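Local coordinates for flagellar hook-associated protein 2 (Bdellovibrio bacteriovorus, PDB 6KTY) that probably caps the tip of the growing flagellar filament, promotes flagellin polymerisation there and keeps exported flagellin from leaking away, at residues A[38-42]-A[164-168]; A[63-69]-A[127-133]; A[97-103]-A[114-120]. All blocks are in the same frame, centred on the assembly; numbering follows the deposited sequence.

Interaction 1: A[38-42]-A[164-168]; sequences VQLAQ and LPDNK
The backbone of Pro165 and Asp166 packs against the methyl group of Ala41. The closest of these atoms is Pro165 O, 3.6 Å from Ala41 CB. That carbonyl also accepts a hydrogen bond from Thr122 OG1. Asp166 adds its carbonyl carbon, 4.0 Å from Ala41 CB.

Asn167 makes the polar link. Ala41 N donates to Asn167 OD1 at 2.7 Å, in the carbonyl plane and on a lone pair. Asn167 ND2 donates back to Ala41 O at 3.3 Å, with a nearly straight N-H...O angle of 170°. The two bonds fix the rotation of the amide. Asn167 CG stands anti to its own carbonyl carbon (chi1 -67°), which carries the amide across to Ala41. Leu40 crosses this side chain at about a right angle, with its CB 3.6 Å from Asn167 OD1.

The carboxamide thus pairs with Ala41 N and O much as a strand backbone would. This happens just past a classic beta bulge, where Val38 and Gln39 both face Lys154. Arg190 of the second subunit lies on Leu40 and Asn167. Segment 38-42 leads from the five-stranded sheet toward strand 45-48 of the four-stranded one. Ala153 of strand 153-157 and Phe180 of strand 178-180 pack against the contact.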
loop_
_atom_site.group_PDB
_atom_site.type_symbol
_atom_site.label_atom_id
_atom_site.label_comp_id
_atom_site.label_asym_id
_atom_site.label_seq_id
_atom_site.Cartn_x
_atom_site.Cartn_y
_atom_site.Cartn_z
ATOM N N VAL A 38 -1.109 -12.162 3.018
ATOM C CA VAL A 38 0.209 -12.148 2.383
ATOM C C VAL A 38 0.062 -12.429 0.875
ATOM O O VAL A 38 0.600 -11.709 0.069
ATOM C CB VAL A 38 1.208 -13.124 3.064
ATOM C CG1 VAL A 38 2.550 -13.089 2.367
ATOM C CG2 VAL A 38 1.408 -12.705 4.556
ATOM N N GLN A 39 -0.714 -13.439 0.515
ATOM C CA GLN A 39 -0.920 -13.781 -0.898
ATOM C C GLN A 39 -2.319 -14.332 -1.040
ATOM O O GLN A 39 -2.764 -15.102 -0.171
ATOM C CB GLN A 39 0.135 -14.833 -1.229
ATOM C CG GLN A 39 0.021 -15.535 -2.532
ATOM C CD GLN A 39 1.025 -16.674 -2.580
ATOM O OE1 GLN A 39 2.222 -16.437 -2.707
ATOM N NE2 GLN A 39 0.536 -17.919 -2.462
ATOM N N LEU A 40 -3.027 -13.958 -2.099
ATOM C CA LEU A 40 -4.308 -14.574 -2.356
ATOM C C LEU A 40 -4.083 -16.026 -2.787
ATOM O O LEU A 40 -3.021 -16.383 -3.286
ATOM C CB LEU A 40 -5.076 -13.830 -3.440
ATOM C CG LEU A 40 -5.506 -12.404 -3.102
ATOM C CD1 LEU A 40 -6.099 -11.799 -4.367
ATOM C CD2 LEU A 40 -6.531 -12.311 -1.951
ATOM N N ALA A 41 -5.080 -16.865 -2.581
ATOM C CA ALA A 41 -5.059 -18.192 -3.202
ATOM C C ALA A 41 -5.075 -18.039 -4.743
ATOM O O ALA A 41 -5.722 -17.136 -5.251
ATOM C CB ALA A 41 -6.242 -19.003 -2.725
ATOM N N GLN A 42 -4.344 -18.907 -5.449
ATOM C CA GLN A 42 -4.122 -18.768 -6.892
ATOM C C GLN A 42 -4.727 -19.972 -7.622
ATOM O O GLN A 42 -4.555 -21.122 -7.174
ATOM C CB GLN A 42 -2.631 -18.705 -7.221
ATOM C CG GLN A 42 -1.827 -17.724 -6.437
ATOM C CD GLN A 42 -2.003 -16.300 -6.941
ATOM O OE1 GLN A 42 -1.752 -16.016 -8.099
ATOM N NE2 GLN A 42 -2.430 -15.414 -6.073
ATOM N N LEU A 164 -4.314 -21.334 3.468
ATOM C CA LEU A 164 -5.718 -21.645 3.240
ATOM C C LEU A 164 -5.944 -22.006 1.753
ATOM O O LEU A 164 -5.308 -21.453 0.854
ATOM C CB LEU A 164 -6.608 -20.477 3.633
ATOM C CG LEU A 164 -6.362 -19.858 5.023
ATOM C CD1 LEU A 164 -7.345 -18.753 5.247
ATOM C CD2 LEU A 164 -6.508 -20.896 6.099
ATOM N N PRO A 165 -6.863 -22.933 1.495
ATOM C CA PRO A 165 -7.160 -23.342 0.127
ATOM C C PRO A 165 -7.868 -22.281 -0.736
ATOM O O PRO A 165 -7.636 -22.224 -1.958
ATOM C CB PRO A 165 -8.060 -24.586 0.323
ATOM C CG PRO A 165 -8.663 -24.416 1.661
ATOM C CD PRO A 165 -7.640 -23.704 2.500
ATOM N N ASP A 166 -8.722 -21.467 -0.104
ATOM C CA ASP A 166 -9.547 -20.480 -0.775
ATOM C C ASP A 166 -9.315 -19.085 -0.174
ATOM O O ASP A 166 -8.666 -18.948 0.879
ATOM C CB ASP A 166 -11.032 -20.814 -0.617
ATOM C CG ASP A 166 -11.424 -22.145 -1.275
ATOM O OD1 ASP A 166 -11.040 -22.379 -2.448
ATOM O OD2 ASP A 166 -12.150 -22.935 -0.621
ATOM N N ASN A 167 -9.929 -18.079 -0.803
ATOM C CA ASN A 167 -9.839 -16.696 -0.360
ATOM C C ASN A 167 -10.981 -16.330 0.552
ATOM O O ASN A 167 -11.585 -15.261 0.442
ATOM C CB ASN A 167 -9.697 -15.764 -1.577
ATOM C CG ASN A 167 -8.385 -15.985 -2.263
ATOM O OD1 ASN A 167 -7.382 -15.951 -1.603
ATOM N ND2 ASN A 167 -8.380 -16.237 -3.559
ATOM N N LYS A 168 -11.248 -17.255 1.459
ATOM C CA LYS A 168 -12.248 -17.078 2.503
ATOM C C LYS A 168 -11.877 -17.955 3.687
ATOM O O LYS A 168 -11.085 -18.874 3.543
ATOM C CB LYS A 168 -13.660 -17.417 2.012
ATOM C CG LYS A 168 -13.862 -18.821 1.452
ATOM C CD LYS A 168 -15.372 -19.145 1.296
#

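Interaction 2: A[63-69]-A[127-133]; sequences YIKFETP and QVTFPKI
Strands 63-68 and 129-136 are antiparallel neighbours in a three-stranded sheet, and their pairing is irregular. Glu67 and Thr129 form a regular hydrogen-bonded pair. Glu67 N donates to Thr129 O at 3.0 Å and Thr129 N donates to Glu67 O at 2.9 Å. Further along, Lys65 N donates to Lys132 O at 3.0 Å. The return link is made by a water, which donates to Lys65 O and accepts from Lys132 N. Pro131, which has no N-H, sets its CD 3.4 Å from Lys65 O.

Phe66 and Phe130 meet rim to rim, with planes at 89° and neither ring over the other's face. Phe130 CD2 lies at the edge of the Phe66 ring, 3.5 Å from Phe66 CD1. Ile64 and Ile133 lie side by side, Ile64 CG1 being 4.0 Å from Ile133 CG2. Phe144 of strand 144-148 packs on Ile64 and Ile133 and meets the Phe130 ring edge-to-face.

Lys65, Glu67, Thr129 and Lys132 point to the other face. The Lys132 chain bends at chi3 (-145°), and its NZ donates to Tyr63 OH at 2.9 Å. Glu67 OE1 is hydrogen-bonded to Thr72 OG1 on strand 71-77. The arrangement is that of a three-stranded antiparallel sheet, with 129-136 an outermost strand within this chain.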
loop_
_atom_site.group_PDB
_atom_site.type_symbol
_atom_site.label_atom_id
_atom_site.label_comp_id
_atom_site.label_asym_id
_atom_site.label_seq_id
_atom_site.Cartn_x
_atom_site.Cartn_y
_atom_site.Cartn_z
ATOM N N TYR A 63 -6.372 -32.232 -30.292
ATOM C CA TYR A 63 -6.817 -31.993 -28.930
ATOM C C TYR A 63 -5.799 -31.281 -28.045
ATOM O O TYR A 63 -4.590 -31.232 -28.337
ATOM C CB TYR A 63 -7.266 -33.299 -28.260
ATOM C CG TYR A 63 -6.172 -34.297 -27.938
ATOM C CD1 TYR A 63 -5.398 -34.182 -26.769
ATOM C CD2 TYR A 63 -5.942 -35.377 -28.751
ATOM C CE1 TYR A 63 -4.398 -35.116 -26.461
ATOM C CE2 TYR A 63 -4.946 -36.311 -28.454
ATOM C CZ TYR A 63 -4.187 -36.176 -27.300
ATOM O OH TYR A 63 -3.206 -37.101 -27.019
ATOM N N ILE A 64 -6.302 -30.725 -26.951
ATOM C CA ILE A 64 -5.448 -30.170 -25.904
ATOM C C ILE A 64 -5.692 -30.990 -24.638
ATOM O O ILE A 64 -6.845 -31.231 -24.265
ATOM C CB ILE A 64 -5.712 -28.683 -25.660
ATOM C CG1 ILE A 64 -5.362 -27.865 -26.904
ATOM C CG2 ILE A 64 -4.900 -28.151 -24.494
ATOM C CD1 ILE A 64 -5.996 -26.492 -26.877
ATOM N N LYS A 65 -4.598 -31.433 -24.013
ATOM C CA LYS A 65 -4.648 -32.268 -22.808
ATOM C C LYS A 65 -4.546 -31.436 -21.528
ATOM O O LYS A 65 -3.719 -30.515 -21.400
ATOM C CB LYS A 65 -3.517 -33.315 -22.889
ATOM C CG LYS A 65 -3.634 -34.523 -21.974
ATOM C CD LYS A 65 -2.695 -35.644 -22.452
ATOM C CE LYS A 65 -2.518 -36.727 -21.409
ATOM N NZ LYS A 65 -1.323 -37.577 -21.672
ATOM N N PHE A 66 -5.390 -31.754 -20.555
ATOM C CA PHE A 66 -5.295 -31.133 -19.238
ATOM C C PHE A 66 -5.235 -32.239 -18.195
ATOM O O PHE A 66 -5.955 -33.240 -18.319
ATOM C CB PHE A 66 -6.510 -30.239 -18.990
ATOM C CG PHE A 66 -6.709 -29.203 -20.045
ATOM C CD1 PHE A 66 -5.884 -28.083 -20.093
ATOM C CD2 PHE A 66 -7.710 -29.352 -21.006
ATOM C CE1 PHE A 66 -6.053 -27.123 -21.079
ATOM C CE2 PHE A 66 -7.887 -28.400 -21.982
ATOM C CZ PHE A 66 -7.058 -27.273 -22.018
ATOM N N GLU A 67 -4.356 -32.105 -17.204
ATOM C CA GLU A 67 -4.364 -33.050 -16.069
ATOM C C GLU A 67 -5.010 -32.282 -14.936
ATOM O O GLU A 67 -4.513 -31.219 -14.546
ATOM C CB GLU A 67 -2.979 -33.498 -15.627
ATOM C CG GLU A 67 -2.179 -34.246 -16.693
ATOM C CD GLU A 67 -2.734 -35.621 -17.017
ATOM O OE1 GLU A 67 -3.762 -36.040 -16.444
ATOM O OE2 GLU A 67 -2.126 -36.292 -17.860
ATOM N N THR A 68 -6.096 -32.828 -14.405
ATOM C CA THR A 68 -6.884 -32.134 -13.400
ATOM C C THR A 68 -7.116 -33.013 -12.181
ATOM O O THR A 68 -6.902 -34.230 -12.227
ATOM C CB THR A 68 -8.237 -31.683 -13.991
ATOM O OG1 THR A 68 -9.147 -32.794 -14.008
ATOM C CG2 THR A 68 -8.048 -31.208 -15.386
ATOM N N PRO A 69 -7.578 -32.397 -11.072
ATOM C CA PRO A 69 -7.915 -33.183 -9.891
ATOM C C PRO A 69 -9.031 -34.217 -10.151
ATOM O O PRO A 69 -9.172 -35.180 -9.385
ATOM C CB PRO A 69 -8.367 -32.123 -8.873
ATOM C CG PRO A 69 -7.901 -30.794 -9.410
ATOM C CD PRO A 69 -7.944 -30.975 -10.917
ATOM N N GLN A 127 -4.755 -28.466 -8.349
ATOM C CA GLN A 127 -3.766 -28.323 -9.392
ATOM C C GLN A 127 -4.285 -28.769 -10.799
ATOM O O GLN A 127 -5.001 -29.771 -10.907
ATOM C CB GLN A 127 -2.532 -29.135 -8.986
ATOM C CG GLN A 127 -1.266 -28.653 -9.564
ATOM C CD GLN A 127 -1.113 -27.177 -9.338
ATOM O OE1 GLN A 127 -1.304 -26.397 -10.269
ATOM N NE2 GLN A 127 -0.856 -26.776 -8.074
ATOM N N VAL A 128 -3.907 -28.017 -11.839
ATOM C CA VAL A 128 -4.130 -28.346 -13.247
ATOM C C VAL A 128 -2.807 -28.188 -13.989
ATOM O O VAL A 128 -2.121 -27.176 -13.850
ATOM C CB VAL A 128 -5.211 -27.422 -13.924
ATOM C CG1 VAL A 128 -5.340 -27.712 -15.439
ATOM C CG2 VAL A 128 -6.596 -27.560 -13.224
ATOM N N THR A 129 -2.422 -29.174 -14.793
ATOM C CA THR A 129 -1.246 -28.995 -15.635
ATOM C C THR A 129 -1.660 -29.117 -17.089
ATOM O O THR A 129 -2.724 -29.653 -17.412
ATOM C CB THR A 129 -0.088 -29.956 -15.290
ATOM O OG1 THR A 129 -0.543 -31.308 -15.440
ATOM C CG2 THR A 129 0.453 -29.694 -13.875
ATOM N N PHE A 130 -0.767 -28.659 -17.957
ATOM C CA PHE A 130 -1.019 -28.501 -19.382
ATOM C C PHE A 130 0.111 -29.178 -20.149
ATOM O O PHE A 130 0.997 -28.501 -20.663
ATOM C CB PHE A 130 -1.052 -26.994 -19.675
ATOM C CG PHE A 130 -2.028 -26.218 -18.794
ATOM C CD1 PHE A 130 -1.653 -25.752 -17.565
ATOM C CD2 PHE A 130 -3.310 -25.941 -19.248
ATOM C CE1 PHE A 130 -2.541 -25.049 -16.763
ATOM C CE2 PHE A 130 -4.219 -25.249 -18.462
ATOM C CZ PHE A 130 -3.841 -24.792 -17.232
ATOM N N PRO A 131 0.087 -30.530 -20.229
ATOM C CA PRO A 131 1.270 -31.290 -20.610
ATOM C C PRO A 131 1.414 -31.578 -22.107
ATOM O O PRO A 131 2.463 -32.039 -22.533
ATOM C CB PRO A 131 1.070 -32.615 -19.857
ATOM C CG PRO A 131 -0.424 -32.788 -19.931
ATOM C CD PRO A 131 -0.939 -31.412 -19.629
ATOM N N LYS A 132 0.379 -31.325 -22.890
ATOM C CA LYS A 132 0.402 -31.710 -24.280
ATOM C C LYS A 132 -0.617 -30.914 -25.093
ATOM O O LYS A 132 -1.780 -30.773 -24.700
ATOM C CB LYS A 132 0.112 -33.228 -24.398
ATOM C CG LYS A 132 0.330 -33.825 -25.753
ATOM C CD LYS A 132 -0.353 -35.225 -25.859
ATOM C CE LYS A 132 0.443 -36.174 -26.713
ATOM N NZ LYS A 132 -0.300 -37.449 -26.982
ATOM N N ILE A 133 -0.164 -30.385 -26.223
ATOM C CA ILE A 133 -1.054 -29.832 -27.241
ATOM C C ILE A 133 -0.755 -30.634 -28.501
ATOM O O ILE A 133 0.397 -30.697 -28.934
ATOM C CB ILE A 133 -0.812 -28.327 -27.475
ATOM C CG1 ILE A 133 -1.135 -27.534 -26.224
ATOM C CG2 ILE A 133 -1.714 -27.827 -28.602
ATOM C CD1 ILE A 133 -0.524 -26.139 -26.213
HETATM O O HOH W 1 -1.704 -29.008 -22.574
#

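Interaction 3: A[97-103]-A[114-120]; sequences GLKAQVV and KLLVSGL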
loop_
_atom_site.group_PDB
_atom_site.type_symbol
_atom_site.label_atom_id
_atom_site.label_comp_id
_atom_site.label_asym_id
_atom_site.label_seq_id
_atom_site.Cartn_x
_atom_site.Cartn_y
_atom_site.Cartn_z
ATOM N N GLY A 97 -13.894 -28.123 -16.012
ATOM C CA GLY A 97 -13.361 -27.402 -14.858
ATOM C C GLY A 97 -12.425 -26.261 -15.229
ATOM O O GLY A 97 -11.641 -25.808 -14.378
ATOM N N LEU A 98 -12.461 -25.845 -16.502
ATOM C CA LEU A 98 -11.567 -24.828 -17.035
ATOM C C LEU A 98 -12.370 -23.671 -17.615
ATOM O O LEU A 98 -13.496 -23.860 -18.074
ATOM C CB LEU A 98 -10.633 -25.414 -18.091
ATOM C CG LEU A 98 -9.697 -26.516 -17.565
ATOM C CD1 LEU A 98 -8.948 -27.098 -18.720
ATOM C CD2 LEU A 98 -8.753 -26.014 -16.512
ATOM N N LYS A 99 -11.824 -22.464 -17.515
ATOM C CA LYS A 99 -12.455 -21.267 -18.104
ATOM C C LYS A 99 -11.406 -20.646 -19.016
ATOM O O LYS A 99 -10.267 -20.455 -18.601
ATOM C CB LYS A 99 -12.890 -20.286 -17.007
ATOM C CG LYS A 99 -13.211 -18.840 -17.467
ATOM C CD LYS A 99 -13.256 -17.878 -16.247
ATOM C CE LYS A 99 -12.495 -16.584 -16.482
ATOM N NZ LYS A 99 -11.038 -16.801 -16.827
ATOM N N ALA A 100 -11.770 -20.400 -20.268
ATOM C CA ALA A 100 -10.841 -19.887 -21.245
ATOM C C ALA A 100 -11.303 -18.490 -21.619
ATOM O O ALA A 100 -12.491 -18.213 -21.664
ATOM C CB ALA A 100 -10.828 -20.784 -22.473
ATOM N N GLN A 101 -10.358 -17.615 -21.895
ATOM C CA GLN A 101 -10.692 -16.355 -22.550
ATOM C C GLN A 101 -9.545 -15.911 -23.417
ATOM O O GLN A 101 -8.382 -16.363 -23.249
ATOM C CB GLN A 101 -11.081 -15.297 -21.509
ATOM C CG GLN A 101 -9.942 -14.934 -20.547
ATOM C CD GLN A 101 -10.426 -13.995 -19.399
ATOM O OE1 GLN A 101 -11.197 -14.399 -18.521
ATOM N NE2 GLN A 101 -9.968 -12.763 -19.419
ATOM N N VAL A 102 -9.815 -15.008 -24.348
ATOM C CA VAL A 102 -8.706 -14.504 -25.175
ATOM C C VAL A 102 -8.372 -13.092 -24.692
ATOM O O VAL A 102 -9.251 -12.264 -24.578
ATOM C CB VAL A 102 -9.067 -14.494 -26.662
ATOM C CG1 VAL A 102 -7.980 -13.826 -27.469
ATOM C CG2 VAL A 102 -9.346 -15.941 -27.144
ATOM N N VAL A 103 -7.105 -12.844 -24.393
ATOM C CA VAL A 103 -6.687 -11.541 -23.923
ATOM C C VAL A 103 -5.784 -10.919 -24.991
ATOM O O VAL A 103 -5.282 -11.628 -25.876
ATOM C CB VAL A 103 -5.996 -11.629 -22.529
ATOM C CG1 VAL A 103 -6.935 -12.240 -21.473
ATOM C CG2 VAL A 103 -4.675 -12.388 -22.613
ATOM N N LYS A 114 -3.790 -13.641 -27.043
ATOM C CA LYS A 114 -3.405 -14.856 -26.322
ATOM C C LYS A 114 -4.552 -15.572 -25.674
ATOM O O LYS A 114 -5.518 -14.933 -25.205
ATOM C CB LYS A 114 -2.347 -14.522 -25.295
ATOM C CG LYS A 114 -1.045 -14.119 -25.932
ATOM C CD LYS A 114 -0.105 -13.617 -24.900
ATOM C CE LYS A 114 1.198 -13.159 -25.560
ATOM N NZ LYS A 114 2.234 -12.742 -24.594
ATOM N N LEU A 115 -4.485 -16.901 -25.693
ATOM C CA LEU A 115 -5.482 -17.721 -25.017
ATOM C C LEU A 115 -5.015 -17.899 -23.581
ATOM O O LEU A 115 -3.860 -18.262 -23.343
ATOM C CB LEU A 115 -5.644 -19.079 -25.702
ATOM C CG LEU A 115 -6.662 -20.048 -25.080
ATOM C CD1 LEU A 115 -8.101 -19.597 -25.381
ATOM C CD2 LEU A 115 -6.415 -21.451 -25.616
ATOM N N LEU A 116 -5.894 -17.559 -22.643
ATOM C CA LEU A 116 -5.663 -17.779 -21.216
ATOM C C LEU A 116 -6.616 -18.865 -20.744
ATOM O O LEU A 116 -7.843 -18.736 -20.904
ATOM C CB LEU A 116 -5.923 -16.479 -20.436
ATOM C CG LEU A 116 -6.043 -16.567 -18.889
ATOM C CD1 LEU A 116 -4.686 -16.933 -18.291
ATOM C CD2 LEU A 116 -6.535 -15.235 -18.269
ATOM N N VAL A 117 -6.090 -19.921 -20.146
ATOM C CA VAL A 117 -6.959 -21.000 -19.653
ATOM C C VAL A 117 -6.679 -21.128 -18.130
ATOM O O VAL A 117 -5.535 -21.308 -17.731
ATOM C CB VAL A 117 -6.665 -22.299 -20.389
ATOM C CG1 VAL A 117 -7.509 -23.449 -19.870
ATOM C CG2 VAL A 117 -6.850 -22.128 -21.930
ATOM N N SER A 118 -7.708 -21.050 -17.303
ATOM C CA SER A 118 -7.515 -21.118 -15.859
ATOM C C SER A 118 -8.469 -22.123 -15.213
ATOM O O SER A 118 -9.589 -22.310 -15.688
ATOM C CB SER A 118 -7.661 -19.730 -15.285
ATOM O OG SER A 118 -9.036 -19.366 -15.306
ATOM N N GLY A 119 -8.005 -22.800 -14.157
ATOM C CA GLY A 119 -8.867 -23.657 -13.343
ATOM C C GLY A 119 -9.912 -22.788 -12.694
ATOM O O GLY A 119 -9.767 -21.565 -12.649
ATOM N N LEU A 120 -10.975 -23.393 -12.195
ATOM C CA LEU A 120 -12.022 -22.628 -11.515
ATOM C C LEU A 120 -11.755 -22.544 -10.014
ATOM O O LEU A 120 -12.352 -21.719 -9.345
ATOM C CB LEU A 120 -13.396 -23.241 -11.770
ATOM C CG LEU A 120 -13.902 -23.126 -13.215
ATOM C CD1 LEU A 120 -15.133 -24.021 -13.430
ATOM C CD2 LEU A 120 -14.225 -21.662 -13.538
HETATM O O HOH W 2 -10.890 -26.261 -11.797
#
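The amide of Gln101 is the flat side-chain group here, and it is held on the same face of the sheet as Lys99 and Leu116. Lys99 NZ donates to Gln101 OE1 at 2.9 Å from above the carbonyl plane, 36° out of it. Gln101 NE2 donates to Leu172 O of the second subunit. Both ends of the amide are therefore held. The Lys99 chain bends at chi3 and chi4, which brings NZ over to Gln101. Ser118 OG is merely nearby, 3.6 Å from Lys99 NZ. The Gln101 stem runs alongside Leu116, with Gln101 CG 4.1 Å from Leu116 CD2.

The opposite face is apolar. Leu98 CD1 touches Val117 CG1 at 4.1 Å. Leu115 CD1 reaches Ala100 CB and Val102 CG2, both at 4.2 Å. Met88 of helix 84-94 packs on Ala100, Val102 and Leu115.

The backbones pair in unbroken antiparallel register. Lys99 with Ser118, Gln101 with Leu116 and Val103 with Lys114 are hydrogen-bonded pairs, each with two bonds. The N-H...O angle from Leu116 N to Gln101 O is 174°. At the open end the bond from Leu120 N to Gly97 O is weak, and a water bridges the same two atoms. Leu120 also folds over Gly97, its CG 3.7 Å from Gly97 O.

This is a beta hairpin of strands 98-104 and 113-119. The apolar face packs on helix 84-94 and on Phe66 of strand 63-68; the other meets the second subunit.

In the fold
This chain is a fragment of FliD, probably its D2 and D3 head domains by analogy with relatives. Interactions 2 and 3 share one domain. Their centres are about 12 Å apart, and they touch where Phe66 CG meets Leu98 CD1 at 3.3 Å. Interaction 3 is the more buried, with a continuous ladder of backbone bonds. Interaction 2 is partly exposed, and a water and a proline interrupt its ladder. Interaction 1 lies in the domain with the five-stranded sheet, near the junction. It is also buried, but a side-chain amide replaces strand pairing. Interactions 1 and 3 both touch the second subunit, and interaction 1 also meets the third; interaction 2 touches no other chain of the assembly.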